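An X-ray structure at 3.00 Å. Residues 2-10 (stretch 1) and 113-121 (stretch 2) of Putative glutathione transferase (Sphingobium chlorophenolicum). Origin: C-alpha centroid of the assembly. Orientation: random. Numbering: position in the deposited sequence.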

# COMPACT_ATOMS: atom_id res chain seq x y z
N GLY A 2 -14.50 14.91 -12.98
CA GLY A 2 -15.76 14.91 -13.70
C GLY A 2 -16.90 15.61 -12.97
O GLY A 2 -17.18 15.32 -11.81
N LEU A 3 -17.55 16.56 -13.64
CA LEU A 3 -18.74 17.20 -13.11
C LEU A 3 -19.76 17.40 -14.22
O LEU A 3 -19.44 17.35 -15.40
CB LEU A 3 -18.42 18.58 -12.55
CG LEU A 3 -17.45 18.74 -11.39
CD1 LEU A 3 -17.50 20.15 -10.95
CD2 LEU A 3 -17.83 17.87 -10.25
N LEU A 4 -21.00 17.61 -13.83
CA LEU A 4 -21.94 18.06 -14.83
C LEU A 4 -21.94 19.57 -14.73
O LEU A 4 -22.15 20.13 -13.67
CB LEU A 4 -23.33 17.46 -14.61
CG LEU A 4 -23.54 16.11 -15.30
CD1 LEU A 4 -24.95 15.65 -15.08
CD2 LEU A 4 -23.29 16.22 -16.79
N ILE A 5 -21.70 20.24 -15.84
CA ILE A 5 -21.59 21.70 -15.77
C ILE A 5 -22.81 22.43 -16.28
O ILE A 5 -23.27 23.34 -15.62
CB ILE A 5 -20.35 22.25 -16.43
CG1 ILE A 5 -19.72 23.26 -15.49
CG2 ILE A 5 -20.68 22.75 -17.84
CD1 ILE A 5 -19.33 22.65 -14.19
N ASP A 6 -23.35 22.07 -17.42
CA ASP A 6 -24.61 22.72 -17.71
C ASP A 6 -25.38 21.65 -18.40
O ASP A 6 -25.99 21.87 -19.43
CB ASP A 6 -24.42 23.99 -18.56
CG ASP A 6 -24.39 25.32 -17.73
OD1 ASP A 6 -23.45 26.14 -17.86
OD2 ASP A 6 -25.33 25.57 -16.96
N GLY A 7 -25.36 20.46 -17.83
CA GLY A 7 -25.91 19.31 -18.50
C GLY A 7 -24.80 18.74 -19.39
O GLY A 7 -25.01 17.81 -20.20
N VAL A 8 -23.61 19.28 -19.26
CA VAL A 8 -22.58 18.72 -20.08
C VAL A 8 -21.53 18.10 -19.23
O VAL A 8 -21.21 18.61 -18.18
CB VAL A 8 -21.98 19.77 -20.95
CG1 VAL A 8 -20.73 19.24 -21.66
CG2 VAL A 8 -23.01 20.18 -21.94
N TRP A 9 -20.98 16.99 -19.67
CA TRP A 9 -20.07 16.31 -18.79
C TRP A 9 -18.67 16.85 -18.98
O TRP A 9 -18.19 16.91 -20.10
CB TRP A 9 -20.13 14.80 -18.99
CG TRP A 9 -19.12 14.07 -18.16
CD1 TRP A 9 -17.94 13.53 -18.58
CD2 TRP A 9 -19.17 13.86 -16.76
NE1 TRP A 9 -17.27 12.98 -17.53
CE2 TRP A 9 -18.02 13.16 -16.40
CE3 TRP A 9 -20.10 14.18 -15.78
CZ2 TRP A 9 -17.77 12.78 -15.12
CZ3 TRP A 9 -19.85 13.80 -14.51
CH2 TRP A 9 -18.69 13.12 -14.19
N ARG A 10 -18.02 17.23 -17.89
CA ARG A 10 -16.71 17.85 -17.97
C ARG A 10 -15.70 17.19 -17.04
O ARG A 10 -15.77 17.37 -15.83
CB ARG A 10 -16.82 19.35 -17.62
CG ARG A 10 -17.81 20.17 -18.44
CD ARG A 10 -17.17 21.45 -19.08
NE ARG A 10 -17.41 21.53 -20.52
CZ ARG A 10 -18.52 22.02 -21.08
NH1 ARG A 10 -19.52 22.53 -20.34
NH2 ARG A 10 -18.66 22.01 -22.41
N ASP A 113 -33.17 16.70 -15.35
CA ASP A 113 -32.89 18.13 -15.28
C ASP A 113 -31.73 18.47 -16.24
O ASP A 113 -30.55 18.26 -15.92
CB ASP A 113 -32.48 18.46 -13.86
CG ASP A 113 -32.05 19.90 -13.66
OD1 ASP A 113 -31.88 20.64 -14.68
OD2 ASP A 113 -31.89 20.26 -12.45
N PRO A 114 -32.06 18.98 -17.43
CA PRO A 114 -31.14 18.99 -18.55
C PRO A 114 -29.97 19.92 -18.42
O PRO A 114 -28.97 19.77 -19.16
CB PRO A 114 -32.03 19.43 -19.69
CG PRO A 114 -33.31 18.86 -19.34
CD PRO A 114 -33.42 19.25 -17.90
N THR A 115 -30.04 20.86 -17.48
CA THR A 115 -28.95 21.80 -17.32
C THR A 115 -28.18 21.57 -16.03
O THR A 115 -27.28 22.33 -15.71
CB THR A 115 -29.48 23.23 -17.37
OG1 THR A 115 -30.64 23.34 -16.53
CG2 THR A 115 -29.85 23.56 -18.79
N TYR A 116 -28.56 20.53 -15.29
CA TYR A 116 -27.96 20.21 -14.00
C TYR A 116 -26.48 20.54 -13.86
O TYR A 116 -25.66 20.12 -14.66
CB TYR A 116 -28.18 18.74 -13.68
CG TYR A 116 -27.53 18.28 -12.40
CD1 TYR A 116 -28.19 18.40 -11.17
CD2 TYR A 116 -26.28 17.71 -12.40
CE1 TYR A 116 -27.60 17.97 -9.97
CE2 TYR A 116 -25.70 17.27 -11.19
CZ TYR A 116 -26.37 17.41 -9.99
OH TYR A 116 -25.77 16.97 -8.84
N THR A 117 -26.14 21.29 -12.82
CA THR A 117 -24.74 21.51 -12.49
C THR A 117 -24.44 20.90 -11.15
O THR A 117 -24.95 21.37 -10.14
CB THR A 117 -24.45 23.00 -12.32
OG1 THR A 117 -25.08 23.74 -13.38
CG2 THR A 117 -22.94 23.20 -12.29
N GLY A 118 -23.60 19.88 -11.11
CA GLY A 118 -23.12 19.41 -9.83
C GLY A 118 -22.34 18.14 -9.94
O GLY A 118 -21.92 17.75 -11.03
N ARG A 119 -22.11 17.46 -8.82
CA ARG A 119 -21.42 16.18 -9.01
C ARG A 119 -22.42 15.11 -9.44
O ARG A 119 -23.62 15.31 -9.36
CB ARG A 119 -20.59 15.79 -7.81
CG ARG A 119 -20.16 16.97 -6.99
CD ARG A 119 -19.43 16.46 -5.79
NE ARG A 119 -18.40 15.57 -6.25
CZ ARG A 119 -18.05 14.46 -5.62
NH1 ARG A 119 -18.67 14.12 -4.47
NH2 ARG A 119 -17.08 13.71 -6.16
N VAL A 120 -21.91 14.01 -9.97
CA VAL A 120 -22.78 12.94 -10.49
C VAL A 120 -22.38 11.68 -9.76
O VAL A 120 -21.46 10.97 -10.23
CB VAL A 120 -22.62 12.68 -12.04
CG1 VAL A 120 -23.49 11.53 -12.46
CG2 VAL A 120 -22.99 13.89 -12.88
N THR A 121 -23.07 11.42 -8.64
CA THR A 121 -22.77 10.35 -7.69
C THR A 121 -23.83 9.24 -7.51
O THR A 121 -25.00 9.39 -7.93
CB THR A 121 -22.54 10.92 -6.31
OG1 THR A 121 -23.79 11.21 -5.66
CG2 THR A 121 -21.73 12.11 -6.43

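The two stretches run antiparallel, joined by a single beta bridge between Leu 4 and Gly 118, while stretch 1 folds back on itself through backbone hydrogen bonds between Leu 3 and Arg 10. Leu 3 begins the contact modestly: its CB points sideways, but CD2 reaches to 4.1 Å from CG of Arg 119, packing against the aliphatic part of that long side chain. Leu 4 is the anchor. Its N donates to O of Gly 118 (3.0 Å), and N of Gly 118 returns a bond to O of Leu 4 (3.0 Å). Its side chain points toward stretch 2, where a branched hydrocarbon suits the apolar surroundings: CG lies 3.3 Å from CG2 of Val 120, and CD1 3.6 Å from CD2 of Tyr 116. The CA-to-CB bond of Ile 5 points away, and its carbonyl O accepts a hydrogen bond from OG1 of Thr 117 (2.9 Å). At Gly 7, N donates to O of Tyr 116 (3.2 Å), and CA approaches O of Pro 114 to 3.2 Å. A CB here would clash with that same oxygen, and the positive phi also favours glycine. Trp 9 finally brings CZ3 to 3.5 Å from CG2 of Val 120, which meets the indole at its edge, extending the apolar cluster begun by Leu 4.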